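Local coordinates for protein transport protein SECE2 (Mycobacterium tuberculosis, PDB 3ONR) that binds calcium ions at the junctions between three subunits of a hollow, spherical dodecamer and may also sequester other small ligands, at the interface of chains A and B. Numbering follows the deposited sequence. Chains: chain A/B, Protein transport protein SECE2.

Contact 1: the interface of chains A and B. Residues chain A 2, 66-68; chain B 28.
B:Arg28, on helix 18-32 of one dodecin subunit, extends its side chain to the segment 66-68 that follows strand 54-65 of the neighbouring copy, with the first modelled residue, A:Val2, nearby. The contact belongs to the subunit packing of the dodecin dodecamer, and the arginine has 87 Å² of its surface hidden by the partner.

The polar link runs through water. Water 1 lies 2.8 Å from the backbone carbonyl O of A:Met66 and 3.0 Å from the guanidinium nitrogen NH1 of B:Arg28, with an angle of 141° at the hydrogen. A second approach to this water, from NH2, is weak. B:Arg28 NH2 also sits 3.0 Å from A:Met66 O, but its N-H groups point elsewhere and the pair is no hydrogen bond; the carbonyl is therefore joined to the guanidinium by the water. The A:Val2 carbonyl O stands farther off, 3.8 Å from B:Arg28 NH1.

The remaining contacts are packing around the arginine. CG of B:Arg28 lies anti to the backbone N (chi1 166°), and a bend at chi2 (71°) turns the chain before the guanidinium reaches chain A. The A:Met66 side chain, extended beyond CG, runs past it in the opposite direction, bringing the thioether SD of A:Met66 3.9 Å from the methylene CG of B:Arg28. Nearer the backbone, A:Met66 CB lies 3.8 Å from B:Arg28 NH2. On its other flank B:Arg28 NH2 comes against the A:Pro68 ring, 3.4 Å from the backbone N of A:Pro68, with CG and CD close behind and the two side chains set at a slant. The backbone carbonyl carbon of A:Arg67 lies at the guanidinium edge, in its plane.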
ATOM      1  N   VAL A   2       0.758 -31.267   7.190  1.00 53.63           N
ATOM      2  CA  VAL A   2       0.849 -31.396   8.699  1.00 53.50           C
ATOM      3  C   VAL A   2      -0.284 -30.559   9.293  1.00 49.79           C
ATOM      4  O   VAL A   2      -1.426 -30.879   9.059  1.00 49.66           O
ATOM      5  CB  VAL A   2       2.215 -30.914   9.236  1.00 55.21           C
ATOM      6  N   MET A  66      -7.286 -26.283   9.455  1.00 25.51           N
ATOM      7  CA  MET A  66      -8.191 -26.987   8.514  1.00 27.97           C
ATOM      8  C   MET A  66      -8.424 -28.354   9.042  1.00 30.96           C
ATOM      9  O   MET A  66      -7.474 -29.040   9.233  1.00 33.42           O
ATOM     10  CB  MET A  66      -7.510 -27.239   7.171  1.00 30.03           C
ATOM     11  CG  MET A  66      -7.256 -25.976   6.360  1.00 30.61           C
ATOM     12  SD  MET A  66      -6.564 -26.438   4.722  1.00 39.70           S
ATOM     13  CE  MET A  66      -7.052 -24.831   4.158  1.00 26.38           C
ATOM     14  N   ARG A  67      -9.678 -28.788   9.217  1.00 31.08           N
ATOM     15  CA  ARG A  67      -9.910 -30.198   9.641  1.00 35.25           C
ATOM     16  C   ARG A  67     -10.084 -31.051   8.396  1.00 36.34           C
ATOM     17  O   ARG A  67     -10.788 -30.608   7.476  1.00 35.83           O
ATOM     18  CB  ARG A  67     -11.159 -30.285  10.528  1.00 35.25           C
ATOM     19  N   PRO A  68      -9.465 -32.277   8.331  1.00 39.76           N
ATOM     20  CA  PRO A  68      -9.633 -33.070   7.101  1.00 39.67           C
ATOM     21  C   PRO A  68     -11.098 -33.402   6.722  1.00 39.64           C
ATOM     22  O   PRO A  68     -11.351 -33.615   5.518  1.00 38.56           O
ATOM     23  CB  PRO A  68      -8.861 -34.400   7.390  1.00 43.61           C
ATOM     24  CG  PRO A  68      -7.796 -33.989   8.415  1.00 43.67           C
ATOM     25  CD  PRO A  68      -8.514 -32.918   9.275  1.00 40.62           C
TER
ATOM     26  N   ARG B  28      -1.856 -29.632   0.619  1.00 19.90           N
ATOM     27  CA  ARG B  28      -3.081 -29.974   1.378  1.00 20.00           C
ATOM     28  C   ARG B  28      -4.267 -29.406   0.615  1.00 19.02           C
ATOM     29  O   ARG B  28      -5.337 -30.080   0.468  1.00 19.78           O
ATOM     30  CB  ARG B  28      -2.999 -29.365   2.781  1.00 19.82           C
ATOM     31  CG  ARG B  28      -4.396 -29.389   3.513  1.00 22.70           C
ATOM     32  CD  ARG B  28      -4.721 -30.838   3.875  1.00 28.44           C
ATOM     33  NE  ARG B  28      -5.797 -30.905   4.878  1.00 36.52           N
ATOM     34  CZ  ARG B  28      -5.572 -30.781   6.198  1.00 45.58           C
ATOM     35  NH1 ARG B  28      -4.336 -30.550   6.650  1.00 39.26           N
ATOM     36  NH2 ARG B  28      -6.575 -30.887   7.080  1.00 48.78           N
TER
HETATM   37  O   HOH W   1      -4.669 -29.186   9.301  1.00 10.91           O

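Contact 2: the interface of chains A and B. Residues chain A 5-7, 66; chain B 9-11.
A:Val7 and B:Ile11 meet at about a right angle beside an intersubunit antiparallel pairing of the two 4-14 strands within the dodecin assembly. The branch CG2 of A:Val7 does the touching, 3.5 Å from the end methyl CD1 of B:Ile11. B:Ile11 CG1 is beside the backbone N and anti to the carbonyl carbon (chi1 -67°), and the extended chain carries CD1 to that branch. A:Val7 also brings its CB towards B:Asp9 CB, and A:Tyr5 CB faces B:Ile11 CB. The tyrosine ring is turned with an edge towards the B:Ile11 carbonyl O, which lies in the ring plane, 3.7 Å from A:Tyr5 CD1.

B:Ile10 approaches the chain end of A:Met66 at a slant: the branch methyl B:Ile10 CG2 is 3.5 Å from the thioether methyl A:Met66 CE.

Between these side chains the backbones are tied together. A:Tyr5 N donates to B:Ile11 O at 2.9 Å. B:Ile11 N returns a bond of 2.9 Å to A:Tyr5 O, and A:Val7 N donates to B:Asp9 O at 3.0 Å. Farther along, water 2 bridges the carbonyl O of A:Val7 and the backbone N of B:Asp9. The amine NZ of A:Lys6, placed by a bend at chi4 (73°), also meets water 2, at 3.1 Å.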
ATOM      1  N   TYR A   5      -3.682 -24.062   7.877  1.00 20.03           N
ATOM      2  CA  TYR A   5      -4.721 -23.236   8.413  1.00 18.69           C
ATOM      3  C   TYR A   5      -5.441 -22.464   7.295  1.00 19.01           C
ATOM      4  O   TYR A   5      -4.846 -22.219   6.225  1.00 18.02           O
ATOM      5  CB  TYR A   5      -4.125 -22.184   9.317  1.00 20.38           C
ATOM      6  CG  TYR A   5      -3.340 -22.804  10.445  1.00 22.21           C
ATOM      7  CD1 TYR A   5      -2.027 -23.236  10.257  1.00 27.06           C
ATOM      8  CD2 TYR A   5      -3.909 -22.864  11.747  1.00 29.94           C
ATOM      9  CE1 TYR A   5      -1.332 -23.837  11.286  1.00 32.58           C
ATOM     10  CE2 TYR A   5      -3.222 -23.521  12.806  1.00 32.35           C
ATOM     11  CZ  TYR A   5      -1.929 -23.942  12.575  1.00 35.86           C
ATOM     12  OH  TYR A   5      -1.180 -24.555  13.597  1.00 43.38           O
ATOM     13  N   LYS A   6      -6.687 -22.160   7.535  1.00 18.18           N
ATOM     14  CA  LYS A   6      -7.460 -21.351   6.603  1.00 18.38           C
ATOM     15  C   LYS A   6      -7.604 -19.979   7.168  1.00 17.05           C
ATOM     16  O   LYS A   6      -7.668 -19.806   8.397  1.00 18.93           O
ATOM     17  CB  LYS A   6      -8.846 -21.993   6.393  1.00 19.46           C
ATOM     18  CG  LYS A   6      -9.681 -21.183   5.360  1.00 27.08           C
ATOM     19  CD  LYS A   6     -10.854 -22.035   4.884  1.00 33.33           C
ATOM     20  CE  LYS A   6     -11.882 -21.176   4.195  1.00 37.86           C
ATOM     21  NZ  LYS A   6     -11.492 -20.706   2.869  1.00 39.41           N
ATOM     22  N   VAL A   7      -7.556 -18.974   6.317  1.00 16.07           N
ATOM     23  CA  VAL A   7      -7.634 -17.574   6.819  1.00 16.38           C
ATOM     24  C   VAL A   7      -8.897 -16.981   6.216  1.00 19.55           C
ATOM     25  O   VAL A   7      -9.046 -16.983   4.949  1.00 20.71           O
ATOM     26  CB  VAL A   7      -6.411 -16.731   6.235  1.00 18.07           C
ATOM     27  CG1 VAL A   7      -6.455 -15.224   6.753  1.00 21.28           C
ATOM     28  CG2 VAL A   7      -5.171 -17.396   6.613  1.00 18.05           C
ATOM     29  N   MET A  66      -7.286 -26.283   9.455  1.00 25.51           N
ATOM     30  CA  MET A  66      -8.191 -26.987   8.514  1.00 27.97           C
ATOM     31  C   MET A  66      -8.424 -28.354   9.042  1.00 30.96           C
ATOM     32  O   MET A  66      -7.474 -29.040   9.233  1.00 33.42           O
ATOM     33  CB  MET A  66      -7.510 -27.239   7.171  1.00 30.03           C
ATOM     34  CG  MET A  66      -7.256 -25.976   6.360  1.00 30.61           C
ATOM     35  SD  MET A  66      -6.564 -26.438   4.722  1.00 39.70           S
ATOM     36  CE  MET A  66      -7.052 -24.831   4.158  1.00 26.38           C
TER
ATOM     37  N   ASP B   9      -7.321 -18.038   1.131  1.00 15.56           N
ATOM     38  CA  ASP B   9      -5.972 -17.785   1.661  1.00 14.83           C
ATOM     39  C   ASP B   9      -5.734 -18.901   2.709  1.00 14.17           C
ATOM     40  O   ASP B   9      -6.626 -19.277   3.513  1.00 12.93           O
ATOM     41  CB  ASP B   9      -5.893 -16.415   2.382  1.00 16.40           C
ATOM     42  CG  ASP B   9      -5.885 -15.235   1.399  1.00 25.42           C
ATOM     43  OD1 ASP B   9      -5.838 -15.436   0.184  1.00 32.07           O
ATOM     44  OD2 ASP B   9      -5.952 -14.073   1.859  1.00 39.81           O
ATOM     45  N   ILE B  10      -4.505 -19.401   2.706  1.00 13.53           N
ATOM     46  CA  ILE B  10      -4.161 -20.484   3.602  1.00 14.65           C
ATOM     47  C   ILE B  10      -2.764 -20.206   4.167  1.00 14.66           C
ATOM     48  O   ILE B  10      -1.989 -19.479   3.574  1.00 15.13           O
ATOM     49  CB  ILE B  10      -4.124 -21.813   2.804  1.00 16.35           C
ATOM     50  CG1 ILE B  10      -3.145 -21.720   1.633  1.00 14.31           C
ATOM     51  CG2 ILE B  10      -5.565 -22.212   2.319  1.00 15.47           C
ATOM     52  CD1 ILE B  10      -3.067 -23.019   0.772  1.00 22.58           C
ATOM     53  N   ILE B  11      -2.514 -20.783   5.331  1.00 13.05           N
ATOM     54  CA  ILE B  11      -1.200 -20.665   5.978  1.00 12.80           C
ATOM     55  C   ILE B  11      -0.585 -22.046   6.173  1.00 14.55           C
ATOM     56  O   ILE B  11      -1.280 -23.010   6.646  1.00 15.92           O
ATOM     57  CB  ILE B  11      -1.364 -19.976   7.328  1.00 15.12           C
ATOM     58  CG1 ILE B  11      -1.809 -18.488   7.102  1.00 12.37           C
ATOM     59  CG2 ILE B  11       0.007 -19.986   8.181  1.00 16.09           C
ATOM     60  CD1 ILE B  11      -2.186 -17.812   8.483  1.00 16.38           C
TER
HETATM   61  O   HOH W   2      -9.829 -18.069   2.629  1.00  5.54           O

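Contact 1 and contact 2 lie side by side, with the centres of their C-alpha atoms about 9 Å apart, and they share A:Met66. This residue, just after strand 54-65, uses its backbone carbonyl and the middle of its side chain in contact 1 and its terminal methyl in contact 2. Chain A thereby touches both helix 18-32 and strand 4-14 of chain B. The side-chain and water contacts at the helix accompany strand pairing, which could fix how the two subunits are turned against each other. Repeated in the copies, this pairing contributes to the shell of the dodecamer.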